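Glucosidase (Croceicoccus marinus, PDB 5Z3K) is a GH39-family beta-glucosidase from a deep-sea bacterium that probably hydrolyses O-glycosidic bonds, releasing glucose from beta-glucosides. Local coordinates at residues Phe275-Ala288 with Gln327-Gln339. Sequence-based numbering, arbitrary orientation.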
loop_
_atom_site.group_PDB
_atom_site.type_symbol
_atom_site.label_atom_id
_atom_site.label_comp_id
_atom_site.label_asym_id
_atom_site.label_seq_id
_atom_site.Cartn_x
_atom_site.Cartn_y
_atom_site.Cartn_z
ATOM N N PHE A 275 -19.172 -1.533 5.644
ATOM C CA PHE A 275 -18.831 -0.120 5.674
ATOM C C PHE A 275 -19.560 0.548 4.530
ATOM O O PHE A 275 -20.008 -0.115 3.587
ATOM C CB PHE A 275 -17.319 0.089 5.542
ATOM C CG PHE A 275 -16.709 -0.699 4.421
ATOM C CD1 PHE A 275 -16.770 -0.228 3.116
ATOM C CD2 PHE A 275 -16.097 -1.918 4.668
ATOM C CE1 PHE A 275 -16.232 -0.964 2.065
ATOM C CE2 PHE A 275 -15.554 -2.662 3.628
ATOM C CZ PHE A 275 -15.618 -2.178 2.324
ATOM N N GLU A 276 -19.674 1.866 4.619
ATOM C CA GLU A 276 -20.123 2.654 3.487
ATOM C C GLU A 276 -18.945 2.945 2.567
ATOM O O GLU A 276 -17.826 3.195 3.027
ATOM C CB GLU A 276 -20.762 3.966 3.946
ATOM C CG GLU A 276 -21.971 3.797 4.866
ATOM C CD GLU A 276 -23.201 3.245 4.148
ATOM O OE1 GLU A 276 -23.281 3.340 2.904
ATOM O OE2 GLU A 276 -24.097 2.719 4.842
ATOM N N ASP A 277 -19.215 2.901 1.260
ATOM C CA ASP A 277 -18.231 3.276 0.244
ATOM C C ASP A 277 -17.582 4.625 0.564
ATOM O O ASP A 277 -16.353 4.757 0.551
ATOM C CB ASP A 277 -18.927 3.289 -1.122
ATOM C CG ASP A 277 -18.064 3.860 -2.244
ATOM O OD1 ASP A 277 -16.889 3.461 -2.375
ATOM O OD2 ASP A 277 -18.584 4.695 -3.023
ATOM N N PHE A 278 -18.395 5.634 0.877
ATOM C CA PHE A 278 -17.857 6.985 0.999
ATOM C C PHE A 278 -17.113 7.189 2.314
ATOM O O PHE A 278 -16.158 7.972 2.352
ATOM C CB PHE A 278 -18.979 8.022 0.842
ATOM C CG PHE A 278 -20.286 7.610 1.469
ATOM C CD1 PHE A 278 -20.555 7.906 2.796
ATOM C CD2 PHE A 278 -21.237 6.918 0.736
ATOM C CE1 PHE A 278 -21.746 7.521 3.380
ATOM C CE2 PHE A 278 -22.432 6.529 1.312
ATOM C CZ PHE A 278 -22.689 6.826 2.633
ATOM N N ASP A 279 -17.518 6.489 3.382
ATOM C CA ASP A 279 -16.753 6.501 4.631
ATOM C C ASP A 279 -15.349 5.954 4.405
ATOM O O ASP A 279 -14.351 6.532 4.860
ATOM C CB ASP A 279 -17.455 5.655 5.698
ATOM C CG ASP A 279 -18.743 6.270 6.198
ATOM O OD1 ASP A 279 -19.012 7.438 5.876
ATOM O OD2 ASP A 279 -19.480 5.574 6.923
ATOM N N ASN A 280 -15.269 4.820 3.713
ATOM C CA ASN A 280 -13.998 4.156 3.455
ATOM C C ASN A 280 -13.092 5.030 2.596
ATOM O O ASN A 280 -11.892 5.142 2.864
ATOM C CB ASN A 280 -14.272 2.808 2.770
ATOM C CG ASN A 280 -13.061 1.872 2.781
ATOM O OD1 ASN A 280 -11.961 2.255 2.382
ATOM N ND2 ASN A 280 -13.271 0.633 3.224
ATOM N N ALA A 281 -13.662 5.659 1.560
ATOM C CA ALA A 281 -12.912 6.582 0.709
ATOM C C ALA A 281 -12.277 7.701 1.526
ATOM O O ALA A 281 -11.089 8.010 1.367
ATOM C CB ALA A 281 -13.846 7.165 -0.352
ATOM N N ALA A 282 -13.062 8.329 2.402
ATOM C CA ALA A 282 -12.511 9.406 3.217
ATOM C C ALA A 282 -11.448 8.869 4.166
ATOM O O ALA A 282 -10.431 9.532 4.410
ATOM C CB ALA A 282 -13.624 10.113 3.990
ATOM N N PHE A 283 -11.662 7.666 4.697
ATOM C CA PHE A 283 -10.664 7.053 5.573
ATOM C C PHE A 283 -9.343 6.870 4.847
ATOM O O PHE A 283 -8.278 7.219 5.371
ATOM C CB PHE A 283 -11.168 5.703 6.102
ATOM C CG PHE A 283 -10.160 4.958 6.956
ATOM C CD1 PHE A 283 -9.139 4.202 6.375
ATOM C CD2 PHE A 283 -10.241 5.009 8.347
ATOM C CE1 PHE A 283 -8.210 3.514 7.181
ATOM C CE2 PHE A 283 -9.338 4.321 9.148
ATOM C CZ PHE A 283 -8.313 3.582 8.568
ATOM N N LEU A 284 -9.381 6.280 3.645
ATOM C CA LEU A 284 -8.116 5.935 3.010
ATOM C C LEU A 284 -7.369 7.188 2.561
ATOM O O LEU A 284 -6.133 7.212 2.606
ATOM C CB LEU A 284 -8.347 4.949 1.859
ATOM C CG LEU A 284 -8.863 5.429 0.517
ATOM C CD1 LEU A 284 -7.683 5.705 -0.408
ATOM C CD2 LEU A 284 -9.802 4.366 -0.078
ATOM N N ALA A 285 -8.087 8.256 2.196
ATOM C CA ALA A 285 -7.405 9.508 1.885
ATOM C C ALA A 285 -6.782 10.124 3.138
ATOM O O ALA A 285 -5.630 10.574 3.108
ATOM C CB ALA A 285 -8.371 10.485 1.204
ATOM N N ALA A 286 -7.516 10.148 4.253
ATOM C CA ALA A 286 -6.928 10.674 5.485
ATOM C C ALA A 286 -5.754 9.817 5.949
ATOM O O ALA A 286 -4.749 10.344 6.440
ATOM C CB ALA A 286 -7.982 10.771 6.593
ATOM N N ALA A 287 -5.852 8.494 5.796
ATOM C CA ALA A 287 -4.757 7.624 6.227
ATOM C C ALA A 287 -3.489 7.889 5.425
ATOM O O ALA A 287 -2.386 7.954 5.981
ATOM C CB ALA A 287 -5.167 6.149 6.103
ATOM N N ALA A 288 -3.628 8.009 4.097
ATOM C CA ALA A 288 -2.487 8.368 3.264
ATOM C C ALA A 288 -1.868 9.695 3.701
ATOM O O ALA A 288 -0.643 9.818 3.778
ATOM C CB ALA A 288 -2.921 8.437 1.799
ATOM N N GLN A 327 -16.437 1.912 -10.937
ATOM C CA GLN A 327 -15.786 2.808 -9.993
ATOM C C GLN A 327 -16.784 3.395 -9.003
ATOM O O GLN A 327 -18.008 3.301 -9.163
ATOM C CB GLN A 327 -15.047 3.922 -10.743
ATOM C CG GLN A 327 -13.789 3.404 -11.402
ATOM C CD GLN A 327 -13.150 4.405 -12.312
ATOM O OE1 GLN A 327 -13.058 5.594 -11.992
ATOM N NE2 GLN A 327 -12.707 3.938 -13.470
ATOM N N ASN A 328 -16.231 3.995 -7.955
ATOM C CA ASN A 328 -17.033 4.458 -6.833
ATOM C C ASN A 328 -16.219 5.507 -6.082
ATOM O O ASN A 328 -15.200 5.997 -6.580
ATOM C CB ASN A 328 -17.436 3.273 -5.948
ATOM C CG ASN A 328 -16.245 2.432 -5.546
ATOM O OD1 ASN A 328 -15.148 2.962 -5.353
ATOM N ND2 ASN A 328 -16.436 1.111 -5.450
ATOM N N ALA A 329 -16.657 5.843 -4.868
ATOM C CA ALA A 329 -15.934 6.845 -4.095
ATOM C C ALA A 329 -14.566 6.329 -3.651
ATOM O O ALA A 329 -13.595 7.096 -3.610
ATOM C CB ALA A 329 -16.760 7.287 -2.883
ATOM N N ARG A 330 -14.464 5.044 -3.299
ATOM C CA ARG A 330 -13.161 4.499 -2.898
ATOM C C ARG A 330 -12.160 4.564 -4.049
ATOM O O ARG A 330 -11.004 4.962 -3.862
ATOM C CB ARG A 330 -13.299 3.052 -2.408
ATOM C CG ARG A 330 -13.747 2.878 -0.954
ATOM C CD ARG A 330 -14.250 1.448 -0.728
ATOM N NE ARG A 330 -15.514 1.208 -1.425
ATOM C CZ ARG A 330 -15.986 0.010 -1.748
ATOM N NH1 ARG A 330 -15.301 -1.087 -1.433
ATOM N NH2 ARG A 330 -17.156 -0.087 -2.378
ATOM N N THR A 331 -12.573 4.138 -5.249
ATOM C CA THR A 331 -11.646 4.207 -6.372
ATOM C C THR A 331 -11.356 5.653 -6.736
ATOM O O THR A 331 -10.260 5.964 -7.213
ATOM C CB THR A 331 -12.185 3.435 -7.586
ATOM O OG1 THR A 331 -13.409 4.017 -8.045
ATOM C CG2 THR A 331 -12.444 1.973 -7.225
ATOM N N GLY A 332 -12.315 6.552 -6.511
ATOM C CA GLY A 332 -12.055 7.953 -6.765
ATOM C C GLY A 332 -11.007 8.495 -5.813
ATOM O O GLY A 332 -10.033 9.120 -6.234
ATOM N N ALA A 333 -11.186 8.238 -4.513
ATOM C CA ALA A 333 -10.199 8.685 -3.532
ATOM C C ALA A 333 -8.834 8.064 -3.804
ATOM O O ALA A 333 -7.798 8.722 -3.648
ATOM C CB ALA A 333 -10.670 8.351 -2.114
ATOM N N PHE A 334 -8.814 6.797 -4.222
ATOM C CA PHE A 334 -7.549 6.133 -4.522
ATOM C C PHE A 334 -6.773 6.877 -5.604
ATOM O O PHE A 334 -5.559 7.079 -5.475
ATOM C CB PHE A 334 -7.816 4.687 -4.935
ATOM C CG PHE A 334 -6.567 3.887 -5.219
ATOM C CD1 PHE A 334 -5.824 3.332 -4.183
ATOM C CD2 PHE A 334 -6.147 3.677 -6.526
ATOM C CE1 PHE A 334 -4.682 2.580 -4.445
ATOM C CE2 PHE A 334 -5.002 2.924 -6.800
ATOM C CZ PHE A 334 -4.267 2.382 -5.757
ATOM N N GLN A 335 -7.460 7.320 -6.667
ATOM C CA GLN A 335 -6.788 8.065 -7.724
ATOM C C GLN A 335 -6.349 9.446 -7.248
ATOM O O GLN A 335 -5.229 9.875 -7.543
ATOM C CB GLN A 335 -7.704 8.192 -8.943
ATOM C CG GLN A 335 -7.987 6.859 -9.647
ATOM C CD GLN A 335 -9.069 6.994 -10.704
ATOM O OE1 GLN A 335 -8.800 7.392 -11.835
ATOM N NE2 GLN A 335 -10.298 6.677 -10.332
ATOM N N LEU A 336 -7.216 10.173 -6.535
ATOM C CA LEU A 336 -6.842 11.524 -6.114
ATOM C C LEU A 336 -5.672 11.491 -5.135
ATOM O O LEU A 336 -4.806 12.377 -5.166
ATOM C CB LEU A 336 -8.032 12.235 -5.483
ATOM C CG LEU A 336 -9.327 12.311 -6.291
ATOM C CD1 LEU A 336 -10.289 13.217 -5.556
ATOM C CD2 LEU A 336 -9.085 12.796 -7.709
ATOM N N VAL A 337 -5.637 10.486 -4.255
ATOM C CA VAL A 337 -4.489 10.318 -3.362
ATOM C C VAL A 337 -3.213 10.096 -4.168
ATOM O O VAL A 337 -2.201 10.779 -3.973
ATOM C CB VAL A 337 -4.727 9.155 -2.378
ATOM C CG1 VAL A 337 -3.424 8.737 -1.743
ATOM C CG2 VAL A 337 -5.758 9.527 -1.315
ATOM N N GLY A 338 -3.234 9.120 -5.074
ATOM C CA GLY A 338 -2.029 8.817 -5.825
ATOM C C GLY A 338 -1.528 9.995 -6.633
ATOM O O GLY A 338 -0.320 10.215 -6.746
ATOM N N GLN A 339 -2.452 10.768 -7.217
ATOM C CA GLN A 339 -2.038 11.932 -7.979
ATOM C C GLN A 339 -1.355 12.952 -7.079
ATOM O O GLN A 339 -0.386 13.602 -7.488
ATOM C CB GLN A 339 -3.239 12.542 -8.695
ATOM C CG GLN A 339 -3.736 11.627 -9.822
ATOM C CD GLN A 339 -5.167 11.897 -10.217
ATOM O OE1 GLN A 339 -5.777 12.870 -9.780
ATOM N NE2 GLN A 339 -5.719 11.019 -11.050
#
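The last two helices of a TIM barrel, following its seventh and eighth strands, lie nearly parallel here, and Asp277, in the first turn of helix 277-288, reaches across to the start of helix 329-339. With CG anti to the backbone N (chi1 172°), its carboxylate comes up against the first amides of the neighbouring helix. Asp277 OD2 accepts from Ala329 N on its syn lone pair at 2.9 Å. Asp277 OD1 takes two donors from one residue: Arg330 N at 3.0 Å, tilted out of the carboxylate plane, and Arg330 NE, a nearly straight salt bridge of 2.8 Å to the anti lone pair. The arginine, bent at chi3, points its NE-H at Asp277 OD1, which lies almost in the guanidinium plane, while one face of that guanidinium receives Phe275 CE1, the ring standing steeply to it, 71° between planes. Its CD packs on Asn280 CG. A leucine here, in place of Asp277, would probably cost the Arg330 guanidinium this salt bridge and the amides of Ala329 and Arg330 these carboxylate acceptors. Asn328, the N-cap residue of helix 329-339, forms a capping box with Thr331, its OD1 accepting from Thr331 N and Thr331 OG1 from Asn328 N.

Beyond this polar end the interface is small and apolar. Ala281 CB sits 3.9 Å from Ala329 CB and also touches Ala333 CB, allowing the axes to approach to 7.9 Å. Leu284 lies over Ala333 and the backbone of Phe334; farther on, Val337 divides its branches, CG2 on Ala285 and CG1 3.6 Å from Ala288 CB. Ser375 and Leu373 of strand 369-376 touch Ala285 and Val337, so the beta-sheet domain packs against the outside of this helix pair. Near-parallel packing of helices that follow consecutive strands, here crossing at -17°, is typical of the outer layer of a (beta/alpha)8 barrel.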